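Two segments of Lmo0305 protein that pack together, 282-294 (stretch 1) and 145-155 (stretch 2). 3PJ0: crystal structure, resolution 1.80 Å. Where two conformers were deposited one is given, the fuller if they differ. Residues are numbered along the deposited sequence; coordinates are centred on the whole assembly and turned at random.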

# COMPACT_ATOMS: atom_id res chain seq x y z
N THR A 282 11.01 -35.20 -2.73
CA THR A 282 10.81 -33.85 -2.26
C THR A 282 12.12 -33.20 -1.80
O THR A 282 13.10 -33.89 -1.46
CB THR A 282 9.77 -33.75 -1.13
OG1 THR A 282 10.24 -34.38 0.07
CG2 THR A 282 8.44 -34.36 -1.59
N VAL A 283 12.14 -31.86 -1.83
CA VAL A 283 13.23 -31.08 -1.30
C VAL A 283 12.61 -30.02 -0.37
O VAL A 283 11.80 -29.24 -0.81
CB VAL A 283 14.04 -30.39 -2.38
CG1 VAL A 283 15.15 -29.56 -1.74
CG2 VAL A 283 14.59 -31.42 -3.38
N PRO A 284 12.93 -30.05 0.93
CA PRO A 284 13.78 -31.06 1.55
C PRO A 284 13.06 -32.42 1.56
O PRO A 284 11.83 -32.47 1.39
CB PRO A 284 13.98 -30.54 2.97
CG PRO A 284 13.03 -29.43 3.19
CD PRO A 284 12.36 -29.10 1.90
N GLU A 285 13.80 -33.51 1.75
CA GLU A 285 13.17 -34.84 1.77
C GLU A 285 12.13 -34.94 2.89
O GLU A 285 11.03 -35.49 2.69
CB GLU A 285 14.25 -35.93 1.92
CG GLU A 285 13.69 -37.35 2.08
CD GLU A 285 14.76 -38.45 2.08
OE1 GLU A 285 15.95 -38.17 1.75
OE2 GLU A 285 14.39 -39.60 2.41
N VAL A 286 12.50 -34.45 4.07
CA VAL A 286 11.57 -34.30 5.18
C VAL A 286 11.35 -32.80 5.42
O VAL A 286 12.29 -32.07 5.78
CB VAL A 286 12.03 -35.00 6.46
CG1 VAL A 286 11.00 -34.72 7.59
CG2 VAL A 286 12.20 -36.52 6.22
N PRO A 287 10.13 -32.30 5.17
CA PRO A 287 9.83 -30.89 5.37
C PRO A 287 10.16 -30.45 6.79
O PRO A 287 10.05 -31.22 7.72
CB PRO A 287 8.31 -30.81 5.14
CG PRO A 287 8.03 -31.91 4.20
CD PRO A 287 8.98 -33.03 4.60
N VAL A 288 10.57 -29.18 6.90
CA VAL A 288 10.87 -28.58 8.18
C VAL A 288 9.85 -27.45 8.44
O VAL A 288 10.06 -26.63 9.29
CB VAL A 288 12.34 -28.07 8.19
CG1 VAL A 288 13.30 -29.26 8.03
CG2 VAL A 288 12.58 -26.96 7.09
N SER A 289 8.72 -27.49 7.72
CA SER A 289 7.68 -26.45 7.80
C SER A 289 6.46 -26.99 7.03
O SER A 289 6.36 -28.19 6.77
CB SER A 289 8.20 -25.14 7.17
OG SER A 289 8.29 -25.29 5.75
N ASN A 290 5.55 -26.11 6.65
CA ASN A 290 4.36 -26.53 5.94
C ASN A 290 4.58 -26.67 4.42
O ASN A 290 3.67 -27.02 3.68
CB ASN A 290 3.24 -25.52 6.18
CG ASN A 290 3.52 -24.22 5.57
OD1 ASN A 290 4.67 -23.72 5.64
ND2 ASN A 290 2.50 -23.62 4.94
N MSE A 291 5.80 -26.39 3.96
CA MSE A 291 6.09 -26.37 2.55
C MSE A 291 7.21 -27.29 2.14
O MSE A 291 8.01 -27.75 2.97
CB MSE A 291 6.44 -24.95 2.11
CG MSE A 291 7.77 -24.43 2.58
SE MSE A 291 8.34 -22.83 1.62
CE MSE A 291 8.59 -23.63 -0.13
N PHE A 292 7.28 -27.52 0.83
CA PHE A 292 8.33 -28.31 0.22
C PHE A 292 8.13 -28.22 -1.30
O PHE A 292 7.12 -27.71 -1.76
CB PHE A 292 8.34 -29.78 0.70
CG PHE A 292 7.05 -30.51 0.51
CD1 PHE A 292 6.77 -31.16 -0.68
CD2 PHE A 292 6.08 -30.53 1.53
CE1 PHE A 292 5.54 -31.84 -0.86
CE2 PHE A 292 4.88 -31.18 1.35
CZ PHE A 292 4.60 -31.84 0.17
N HIS A 293 9.15 -28.67 -2.03
CA HIS A 293 9.11 -28.75 -3.48
C HIS A 293 9.11 -30.23 -3.87
O HIS A 293 9.75 -31.02 -3.24
CB HIS A 293 10.33 -28.04 -4.04
CG HIS A 293 10.25 -26.57 -3.95
ND1 HIS A 293 11.21 -25.72 -4.46
CD2 HIS A 293 9.28 -25.77 -3.43
CE1 HIS A 293 10.85 -24.47 -4.22
NE2 HIS A 293 9.66 -24.48 -3.64
N VAL A 294 8.38 -30.57 -4.93
CA VAL A 294 8.27 -31.96 -5.44
C VAL A 294 8.97 -32.00 -6.79
O VAL A 294 8.66 -31.19 -7.66
CB VAL A 294 6.78 -32.36 -5.61
CG1 VAL A 294 6.61 -33.76 -6.16
CG2 VAL A 294 6.02 -32.19 -4.24
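Stretch 2, residues 145-155: LPQREIGGQLP

Stretch 2 is a compact turn that lies against the strand ends of stretch 1 and the loop between them. It runs from Arg148, beside Met291 and His293, through Gly151, beside Phe292 and Val283, to Leu154, beside Val288. The two segments belong to one chain but are far apart in sequence. In stretch 1, Val283 and His293 pair as neighbouring strands, with Val283 N to His293 O at 2.9 Å and His293 N to Val283 O at 3.0 Å. A loop joins them, and it starts with a cis peptide bond before Pro284.

Stretch 2 opens with an extended Leu145 and a cis peptide bond before Pro146. Arg148 and Glu149 form a short 3-10 segment. Gly151 and Gly152 follow, both with positive phi (101° and 87°), and the chain then extends again from Gln153 to Pro155. The turn is held from within: Gly152 N bonds to Gln147 O at 2.9 Å, Gly151 N to Arg148 O at 3.0 Å, and Gln147 N to Gln153 O at 2.8 Å. Gln153 NE2 also bonds to Ile150 O at 2.9 Å.

No direct hydrogen bond joins the two stretches. The contact buries 530 Å² in all, and Gly151 and Met291 each have 71 Å² covered by the other stretch. The backbones come closest at Gly151, whose CA lies 4.7 Å from Phe292 CA.

Gly151 sits over one face of the His293 ring. Its CA is 3.5 Å from the ring centroid of His293 and almost on the ring normal, a CH-pi contact. The same Gly151 CA makes a CA-H...O contact with Val283 O at 3.5 Å. A second such contact runs the other way, from Phe292 CA to Gly151 O at 3.3 Å. Pro284 CD also packs on Gly151 O at 3.3 Å. There is no room here for a side chain: a CB on Gly151 would fall 2.3 Å from Val283 O. The backbone angles alone also call for glycine.

Met291, a selenomethionine, has its CA-to-CB bond pointing toward stretch 2, and its side chain lies alongside the turn. Its SE is 3.8 Å from Gly152 CA. The terminal CE of Met291 reaches Arg148 O at 3.5 Å and Gly151 C at 3.6 Å. A CB on Gly152 would clash with Met291 CG, at 2.6 Å. His293 meets the 3-10 segment as well: its CE1 is 3.4 Å from Arg148 O and 3.6 Å from Glu149 O, the latter near the ring plane.

Val288 covers the following part of the turn. Its CG2 lies 3.1 Å from Gly152 O and 3.6 Å from Leu154 CD1, the latter an apolar contact. On the strand side, Val283 CG1 packs 3.5 Å from Ile150 O and 3.7 Å from Gln153 NE2.

One water bridges the stretches. It donates to Gly152 O at 2.7 Å and to Met291 O at 2.8 Å. It accepts from Val288 N at 3.0 Å and from Ser289 OG at 2.9 Å. Polar groups of both stretches are thus linked through solvent.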

# COMPACT_ATOMS: atom_id res chain seq x y z
N LEU A 145 14.06 -17.35 6.81
CA LEU A 145 13.71 -18.60 7.49
C LEU A 145 12.25 -18.95 7.16
O LEU A 145 11.34 -18.22 7.53
CB LEU A 145 13.85 -18.48 9.01
CG LEU A 145 15.18 -18.06 9.58
CD1 LEU A 145 15.13 -17.83 11.09
CD2 LEU A 145 16.26 -19.10 9.25
N PRO A 146 12.04 -20.03 6.39
CA PRO A 146 12.98 -20.92 5.75
C PRO A 146 13.31 -20.34 4.39
O PRO A 146 12.68 -19.36 4.01
CB PRO A 146 12.17 -22.20 5.61
CG PRO A 146 10.82 -21.73 5.33
CD PRO A 146 10.65 -20.41 6.06
N GLN A 147 14.24 -20.95 3.65
CA GLN A 147 14.63 -20.44 2.34
C GLN A 147 13.68 -21.02 1.31
O GLN A 147 13.85 -22.14 0.82
CB GLN A 147 16.08 -20.80 1.99
CG GLN A 147 16.61 -20.01 0.81
CD GLN A 147 17.07 -18.60 1.20
OE1 GLN A 147 17.94 -18.44 2.04
NE2 GLN A 147 16.47 -17.57 0.59
N ARG A 148 12.65 -20.24 1.01
CA ARG A 148 11.56 -20.73 0.15
C ARG A 148 11.94 -21.21 -1.24
O ARG A 148 11.43 -22.23 -1.69
CB ARG A 148 10.50 -19.63 0.03
CG ARG A 148 9.30 -19.99 -0.85
CD ARG A 148 9.45 -19.49 -2.31
NE ARG A 148 8.17 -19.64 -2.99
CZ ARG A 148 7.70 -18.94 -4.03
NH1 ARG A 148 8.42 -17.98 -4.61
NH2 ARG A 148 6.49 -19.20 -4.50
N GLU A 149 12.83 -20.49 -1.92
CA GLU A 149 13.18 -20.84 -3.31
C GLU A 149 13.92 -22.16 -3.44
O GLU A 149 14.00 -22.72 -4.54
CB GLU A 149 13.97 -19.72 -3.97
CG GLU A 149 13.19 -18.42 -4.05
CD GLU A 149 12.08 -18.38 -5.09
OE1 GLU A 149 12.12 -19.12 -6.08
OE2 GLU A 149 11.17 -17.55 -4.91
N ILE A 150 14.44 -22.69 -2.34
CA ILE A 150 15.11 -24.00 -2.38
C ILE A 150 14.27 -25.07 -1.64
O ILE A 150 14.76 -26.09 -1.20
CB ILE A 150 16.60 -23.94 -1.94
CG1 ILE A 150 16.77 -23.43 -0.51
CG2 ILE A 150 17.38 -23.04 -2.88
CD1 ILE A 150 18.21 -23.54 -0.04
N GLY A 151 12.98 -24.80 -1.53
CA GLY A 151 12.05 -25.75 -0.97
C GLY A 151 11.64 -25.53 0.46
O GLY A 151 10.90 -26.34 0.99
N GLY A 152 12.10 -24.44 1.07
CA GLY A 152 11.79 -24.18 2.47
C GLY A 152 12.81 -24.89 3.34
O GLY A 152 12.46 -25.73 4.20
N GLN A 153 14.08 -24.58 3.13
CA GLN A 153 15.14 -25.19 3.95
C GLN A 153 15.57 -24.30 5.13
O GLN A 153 15.50 -23.05 5.05
CB GLN A 153 16.35 -25.52 3.07
CG GLN A 153 16.13 -26.54 1.93
CD GLN A 153 17.41 -26.91 1.21
OE1 GLN A 153 18.47 -27.14 1.84
NE2 GLN A 153 17.33 -27.03 -0.11
N LEU A 154 16.06 -24.95 6.20
CA LEU A 154 16.50 -24.26 7.40
C LEU A 154 17.83 -24.76 7.90
O LEU A 154 18.10 -25.95 7.87
CB LEU A 154 15.49 -24.53 8.56
CG LEU A 154 14.12 -23.86 8.47
CD1 LEU A 154 13.16 -24.40 9.53
CD2 LEU A 154 14.30 -22.33 8.63
N PRO A 155 18.68 -23.84 8.40
CA PRO A 155 19.84 -24.30 9.11
C PRO A 155 19.44 -24.81 10.51
O PRO A 155 18.39 -24.43 11.06
CB PRO A 155 20.67 -23.03 9.27
CG PRO A 155 19.65 -21.94 9.37
CD PRO A 155 18.59 -22.37 8.37
O HOH W 1 10.18 -27.20 4.64